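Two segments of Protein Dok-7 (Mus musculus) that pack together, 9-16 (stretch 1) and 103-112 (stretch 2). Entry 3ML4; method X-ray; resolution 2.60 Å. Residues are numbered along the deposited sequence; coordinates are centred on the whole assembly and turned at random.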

ATOM      1  N   ALA B   9       5.104 -15.826  -5.605  1.00 44.11           N
ATOM      2  CA  ALA B   9       3.958 -15.394  -6.384  1.00 43.08           C
ATOM      3  C   ALA B   9       2.729 -15.445  -5.493  1.00 42.38           C
ATOM      4  O   ALA B   9       2.651 -16.296  -4.608  1.00 42.05           O
ATOM      5  N   LEU B  10       1.779 -14.534  -5.698  1.00 41.78           N
ATOM      6  CA  LEU B  10       0.478 -14.696  -5.038  1.00 41.36           C
ATOM      7  C   LEU B  10      -0.354 -15.739  -5.786  1.00 40.92           C
ATOM      8  O   LEU B  10      -1.055 -16.531  -5.165  1.00 40.71           O
ATOM      9  N   VAL B  11      -0.251 -15.732  -7.116  1.00 40.72           N
ATOM     10  CA  VAL B  11      -0.746 -16.828  -7.961  1.00 40.68           C
ATOM     11  C   VAL B  11       0.139 -17.031  -9.173  1.00 40.57           C
ATOM     12  O   VAL B  11       0.728 -16.082  -9.694  1.00 40.44           O
ATOM     13  N   GLU B  12       0.207 -18.278  -9.616  1.00 40.56           N
ATOM     14  CA  GLU B  12       0.869 -18.626 -10.863  1.00 40.65           C
ATOM     15  C   GLU B  12       0.183 -19.827 -11.488  1.00 40.44           C
ATOM     16  O   GLU B  12      -0.382 -20.663 -10.784  1.00 40.31           O
ATOM     17  N   GLY B  13       0.228 -19.899 -12.812  1.00 40.45           N
ATOM     18  CA  GLY B  13      -0.404 -20.987 -13.545  1.00 40.45           C
ATOM     19  C   GLY B  13      -0.440 -20.732 -15.032  1.00 40.45           C
ATOM     20  O   GLY B  13       0.116 -19.743 -15.516  1.00 40.39           O
ATOM     21  N   GLN B  14      -1.094 -21.630 -15.762  1.00 40.71           N
ATOM     22  CA  GLN B  14      -1.192 -21.485 -17.211  1.00 40.97           C
ATOM     23  C   GLN B  14      -2.378 -20.594 -17.560  1.00 40.77           C
ATOM     24  O   GLN B  14      -3.503 -20.827 -17.113  1.00 40.88           O
ATOM     25  N   VAL B  15      -2.099 -19.553 -18.337  1.00 40.62           N
ATOM     26  CA  VAL B  15      -3.068 -18.507 -18.643  1.00 40.38           C
ATOM     27  C   VAL B  15      -2.856 -18.071 -20.082  1.00 40.33           C
ATOM     28  O   VAL B  15      -1.727 -18.073 -20.577  1.00 40.47           O
ATOM     29  N   LYS B  16      -3.945 -17.709 -20.755  1.00 40.12           N
ATOM     30  CA  LYS B  16      -3.868 -17.068 -22.067  1.00 39.98           C
ATOM     31  C   LYS B  16      -3.739 -15.533 -21.942  1.00 39.82           C
ATOM     32  O   LYS B  16      -4.259 -14.932 -21.002  1.00 39.56           O
ATOM     33  N   ALA B 103     -10.547 -18.894  -8.341  1.00 38.62           N
ATOM     34  CA  ALA B 103      -9.405 -18.972  -7.441  1.00 37.80           C
ATOM     35  C   ALA B 103      -8.523 -17.736  -7.604  1.00 37.12           C
ATOM     36  O   ALA B 103      -8.168 -17.091  -6.618  1.00 37.06           O
ATOM     37  N   TRP B 104      -8.203 -17.395  -8.852  1.00 36.22           N
ATOM     38  CA  TRP B 104      -7.418 -16.198  -9.155  1.00 35.37           C
ATOM     39  C   TRP B 104      -8.115 -14.907  -8.698  1.00 35.06           C
ATOM     40  O   TRP B 104      -7.493 -14.055  -8.056  1.00 34.96           O
ATOM     41  N   ASP B 105      -9.407 -14.782  -9.004  1.00 34.48           N
ATOM     42  CA  ASP B 105     -10.194 -13.623  -8.581  1.00 33.95           C
ATOM     43  C   ASP B 105     -10.216 -13.457  -7.056  1.00 33.84           C
ATOM     44  O   ASP B 105     -10.019 -12.349  -6.551  1.00 33.59           O
ATOM     45  N   THR B 106     -10.458 -14.558  -6.340  1.00 33.44           N
ATOM     46  CA  THR B 106     -10.533 -14.541  -4.879  1.00 33.11           C
ATOM     47  C   THR B 106      -9.173 -14.225  -4.239  1.00 32.96           C
ATOM     48  O   THR B 106      -9.100 -13.441  -3.286  1.00 33.05           O
ATOM     49  N   ARG B 107      -8.109 -14.828  -4.768  1.00 32.47           N
ATOM     50  CA  ARG B 107      -6.759 -14.632  -4.235  1.00 32.25           C
ATOM     51  C   ARG B 107      -6.258 -13.205  -4.486  1.00 31.83           C
ATOM     52  O   ARG B 107      -5.770 -12.548  -3.562  1.00 31.80           O
ATOM     53  N   ILE B 108      -6.403 -12.729  -5.725  1.00 31.37           N
ATOM     54  CA  ILE B 108      -5.992 -11.368  -6.101  1.00 30.92           C
ATOM     55  C   ILE B 108      -6.757 -10.287  -5.327  1.00 30.91           C
ATOM     56  O   ILE B 108      -6.155  -9.326  -4.851  1.00 31.20           O
ATOM     57  N   ARG B 109      -8.072 -10.454  -5.193  1.00 30.74           N
ATOM     58  CA  ARG B 109      -8.905  -9.532  -4.408  1.00 30.73           C
ATOM     59  C   ARG B 109      -8.386  -9.298  -2.995  1.00 30.69           C
ATOM     60  O   ARG B 109      -8.144  -8.159  -2.604  1.00 30.66           O
ATOM     61  N   TYR B 110      -8.223 -10.383  -2.240  1.00 30.64           N
ATOM     62  CA  TYR B 110      -7.776 -10.306  -0.857  1.00 30.58           C
ATOM     63  C   TYR B 110      -6.411  -9.636  -0.756  1.00 30.38           C
ATOM     64  O   TYR B 110      -6.197  -8.774   0.096  1.00 30.34           O
ATOM     65  N   ALA B 111      -5.500 -10.031  -1.642  1.00 30.17           N
ATOM     66  CA  ALA B 111      -4.134  -9.516  -1.646  1.00 29.70           C
ATOM     67  C   ALA B 111      -4.039  -8.009  -1.866  1.00 29.43           C
ATOM     68  O   ALA B 111      -3.164  -7.357  -1.297  1.00 29.10           O
ATOM     69  N   LEU B 112      -4.937  -7.458  -2.683  1.00 29.19           N
ATOM     70  CA  LEU B 112      -4.888  -6.025  -3.011  1.00 28.99           C
ATOM     71  C   LEU B 112      -5.468  -5.109  -1.924  1.00 28.64           C
ATOM     72  O   LEU B 112      -5.304  -3.888  -1.985  1.00 28.55           O
TER

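Which side chains fill the space between strand and helix? The strand 11-16 runs nearly antiparallel to the helix, at 157°, and its alternation turns Val11 and Val15 toward the helix and Glu12 and Gln14 away. Leu10, just before the strand, also points in. From the helix come Trp104, Arg107, Ile108 and Ala111, whose i, i+3, i+4, i+7 spacing gathers them on one side of the helix.

How does Trp104 reach the strand when its CA-to-CB bond points sideways? With chi1 at -83° (m) and chi2 at 53°, the indole swings so that its six-membered ring lies against the strand. Val11, chi1 -83° (m), sets CG2 over one face of that ring, 3.7 Å from the centroid and 10° off the normal, a CH-pi contact. The ring edge meets backbone: Trp104 CZ2 is 3.7 Å from Gly13 N. Gly13 has no side chain, and an ideal CB there would lie 3.8 Å from Trp104 CZ2. Farther along, Val15, chi1 t, brings CG2 to 3.6 Å from Trp104 CH2.

What does Leu10 gain from its p,p conformation? At 67° and 81°, its chi angles direct the two methyls to different helix residues: Leu10 CD1 lies 3.7 Å from Ile108 CG1, and Leu10 CD2 lies 3.7 Å from Ala111 CB. The CA-to-CB bond of Ile108, a residue in the m,t rotamer, points sideways to stretch 1, yet Ile108 CG1 also lies 4.2 Å from Val11 CG2.

Does any polar group join the two stretches? No hydrogen bond or salt bridge crosses. The closest approaches of Arg107 are made by its aliphatic part: with chi1 t and chi2 p, Arg107 CG sits 3.7 Å from Val11 CG1 and 3.6 Å from Leu10 O. The Asp105–Arg109 salt bridge, with Arg109 NH1 3.0 Å from Asp105 OD1, stays within the helix, out of reach of the strand.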

ATOM      1  CB  ALA B   9       3.778 -16.304  -7.578  1.00 43.10           C
ATOM      2  CB  LEU B  10      -0.265 -13.368  -4.814  1.00 41.15           C
ATOM      3  CG  LEU B  10      -0.829 -12.479  -5.921  1.00 41.07           C
ATOM      4  CD1 LEU B  10      -2.170 -12.976  -6.405  1.00 41.17           C
ATOM      5  CD2 LEU B  10      -0.990 -11.072  -5.386  1.00 41.40           C
ATOM      6  CB  VAL B  11      -2.203 -16.632  -8.490  1.00 40.57           C
ATOM      7  CG1 VAL B  11      -3.228 -17.061  -7.456  1.00 40.49           C
ATOM      8  CG2 VAL B  11      -2.437 -15.203  -9.009  1.00 40.26           C
ATOM      9  CB  GLU B  12       2.363 -18.901 -10.646  1.00 40.76           C
ATOM     10  CG  GLU B  12       2.679 -19.886  -9.523  1.00 40.84           C
ATOM     11  CD  GLU B  12       4.134 -20.296  -9.502  1.00 40.80           C
ATOM     12  OE1 GLU B  12       4.747 -20.393 -10.587  1.00 41.78           O
ATOM     13  OE2 GLU B  12       4.664 -20.530  -8.400  1.00 40.76           O
ATOM     14  CB  GLN B  14      -1.267 -22.852 -17.905  1.00 41.13           C
ATOM     15  CG  GLN B  14      -0.698 -22.867 -19.336  1.00 41.94           C
ATOM     16  CD  GLN B  14       0.821 -22.662 -19.398  1.00 43.04           C
ATOM     17  OE1 GLN B  14       1.515 -22.709 -18.379  1.00 43.26           O
ATOM     18  NE2 GLN B  14       1.336 -22.437 -20.605  1.00 42.93           N
ATOM     19  CB  VAL B  15      -2.874 -17.264 -17.720  1.00 40.41           C
ATOM     20  CG1 VAL B  15      -3.979 -16.237 -17.941  1.00 40.61           C
ATOM     21  CG2 VAL B  15      -2.825 -17.660 -16.251  1.00 39.94           C
ATOM     22  CB  LYS B  16      -5.060 -17.487 -22.928  1.00 40.01           C
ATOM     23  CG  LYS B  16      -4.760 -18.689 -23.841  1.00 40.69           C
ATOM     24  CD  LYS B  16      -5.827 -19.783 -23.780  1.00 40.99           C
ATOM     25  CE  LYS B  16      -5.512 -20.795 -22.677  1.00 42.07           C
ATOM     26  NZ  LYS B  16      -6.353 -22.027 -22.753  1.00 42.30           N
ATOM     27  CB  ALA B 103      -8.602 -20.248  -7.695  1.00 37.95           C
ATOM     28  CB  TRP B 104      -7.055 -16.149 -10.645  1.00 35.03           C
ATOM     29  CG  TRP B 104      -5.843 -16.970 -10.995  1.00 34.62           C
ATOM     30  CD1 TRP B 104      -5.637 -18.291 -10.710  1.00 34.47           C
ATOM     31  CD2 TRP B 104      -4.671 -16.525 -11.696  1.00 34.34           C
ATOM     32  NE1 TRP B 104      -4.413 -18.695 -11.185  1.00 34.32           N
ATOM     33  CE2 TRP B 104      -3.799 -17.633 -11.797  1.00 34.28           C
ATOM     34  CE3 TRP B 104      -4.272 -15.301 -12.248  1.00 34.38           C
ATOM     35  CZ2 TRP B 104      -2.548 -17.552 -12.424  1.00 34.58           C
ATOM     36  CZ3 TRP B 104      -3.026 -15.226 -12.879  1.00 34.50           C
ATOM     37  CH2 TRP B 104      -2.181 -16.343 -12.956  1.00 34.31           C
ATOM     38  CB  ASP B 105     -11.629 -13.709  -9.111  1.00 33.85           C
ATOM     39  CG  ASP B 105     -12.464 -12.512  -8.708  1.00 33.02           C
ATOM     40  OD1 ASP B 105     -12.452 -11.500  -9.437  1.00 33.28           O
ATOM     41  OD2 ASP B 105     -13.129 -12.579  -7.660  1.00 32.27           O
ATOM     42  CB  THR B 106     -11.079 -15.880  -4.323  1.00 33.21           C
ATOM     43  OG1 THR B 106     -12.259 -16.253  -5.045  1.00 33.28           O
ATOM     44  CG2 THR B 106     -11.412 -15.770  -2.838  1.00 32.63           C
ATOM     45  CB  ARG B 107      -5.791 -15.688  -4.807  1.00 32.38           C
ATOM     46  CG  ARG B 107      -4.385 -15.746  -4.175  1.00 33.07           C
ATOM     47  CD  ARG B 107      -4.367 -16.353  -2.770  1.00 33.85           C
ATOM     48  NE  ARG B 107      -4.425 -15.306  -1.756  1.00 35.24           N
ATOM     49  CZ  ARG B 107      -3.364 -14.796  -1.130  1.00 35.61           C
ATOM     50  NH1 ARG B 107      -2.143 -15.255  -1.384  1.00 35.27           N
ATOM     51  NH2 ARG B 107      -3.529 -13.830  -0.235  1.00 35.60           N
ATOM     52  CB  ILE B 108      -6.100 -11.125  -7.627  1.00 30.87           C
ATOM     53  CG1 ILE B 108      -5.173 -12.084  -8.391  1.00 31.06           C
ATOM     54  CG2 ILE B 108      -5.764  -9.676  -7.971  1.00 30.60           C
ATOM     55  CD1 ILE B 108      -5.383 -12.116  -9.901  1.00 30.75           C
ATOM     56  CB  ARG B 109     -10.349 -10.025  -4.335  1.00 30.66           C
ATOM     57  CG  ARG B 109     -11.228  -9.421  -5.379  1.00 31.07           C
ATOM     58  CD  ARG B 109     -12.672  -9.847  -5.214  1.00 32.63           C
ATOM     59  NE  ARG B 109     -13.534  -8.733  -5.587  1.00 33.63           N
ATOM     60  CZ  ARG B 109     -13.923  -8.451  -6.825  1.00 34.00           C
ATOM     61  NH1 ARG B 109     -13.570  -9.220  -7.852  1.00 34.75           N
ATOM     62  NH2 ARG B 109     -14.683  -7.393  -7.031  1.00 34.56           N
ATOM     63  CB  TYR B 110      -7.724 -11.701  -0.245  1.00 31.16           C
ATOM     64  CG  TYR B 110      -7.198 -11.724   1.171  1.00 32.21           C
ATOM     65  CD1 TYR B 110      -8.056 -11.527   2.252  1.00 32.98           C
ATOM     66  CD2 TYR B 110      -5.841 -11.927   1.430  1.00 32.24           C
ATOM     67  CE1 TYR B 110      -7.573 -11.541   3.555  1.00 32.98           C
ATOM     68  CE2 TYR B 110      -5.354 -11.939   2.723  1.00 32.25           C
ATOM     69  CZ  TYR B 110      -6.226 -11.749   3.781  1.00 32.54           C
ATOM     70  OH  TYR B 110      -5.748 -11.767   5.072  1.00 33.16           O
ATOM     71  CB  ALA B 111      -3.307 -10.248  -2.673  1.00 29.84           C
ATOM     72  CB  LEU B 112      -5.520  -5.740  -4.377  1.00 28.95           C
ATOM     73  CG  LEU B 112      -4.769  -6.284  -5.600  1.00 29.86           C
ATOM     74  CD1 LEU B 112      -5.568  -6.043  -6.881  1.00 29.69           C
ATOM     75  CD2 LEU B 112      -3.347  -5.706  -5.719  1.00 29.25           C
TER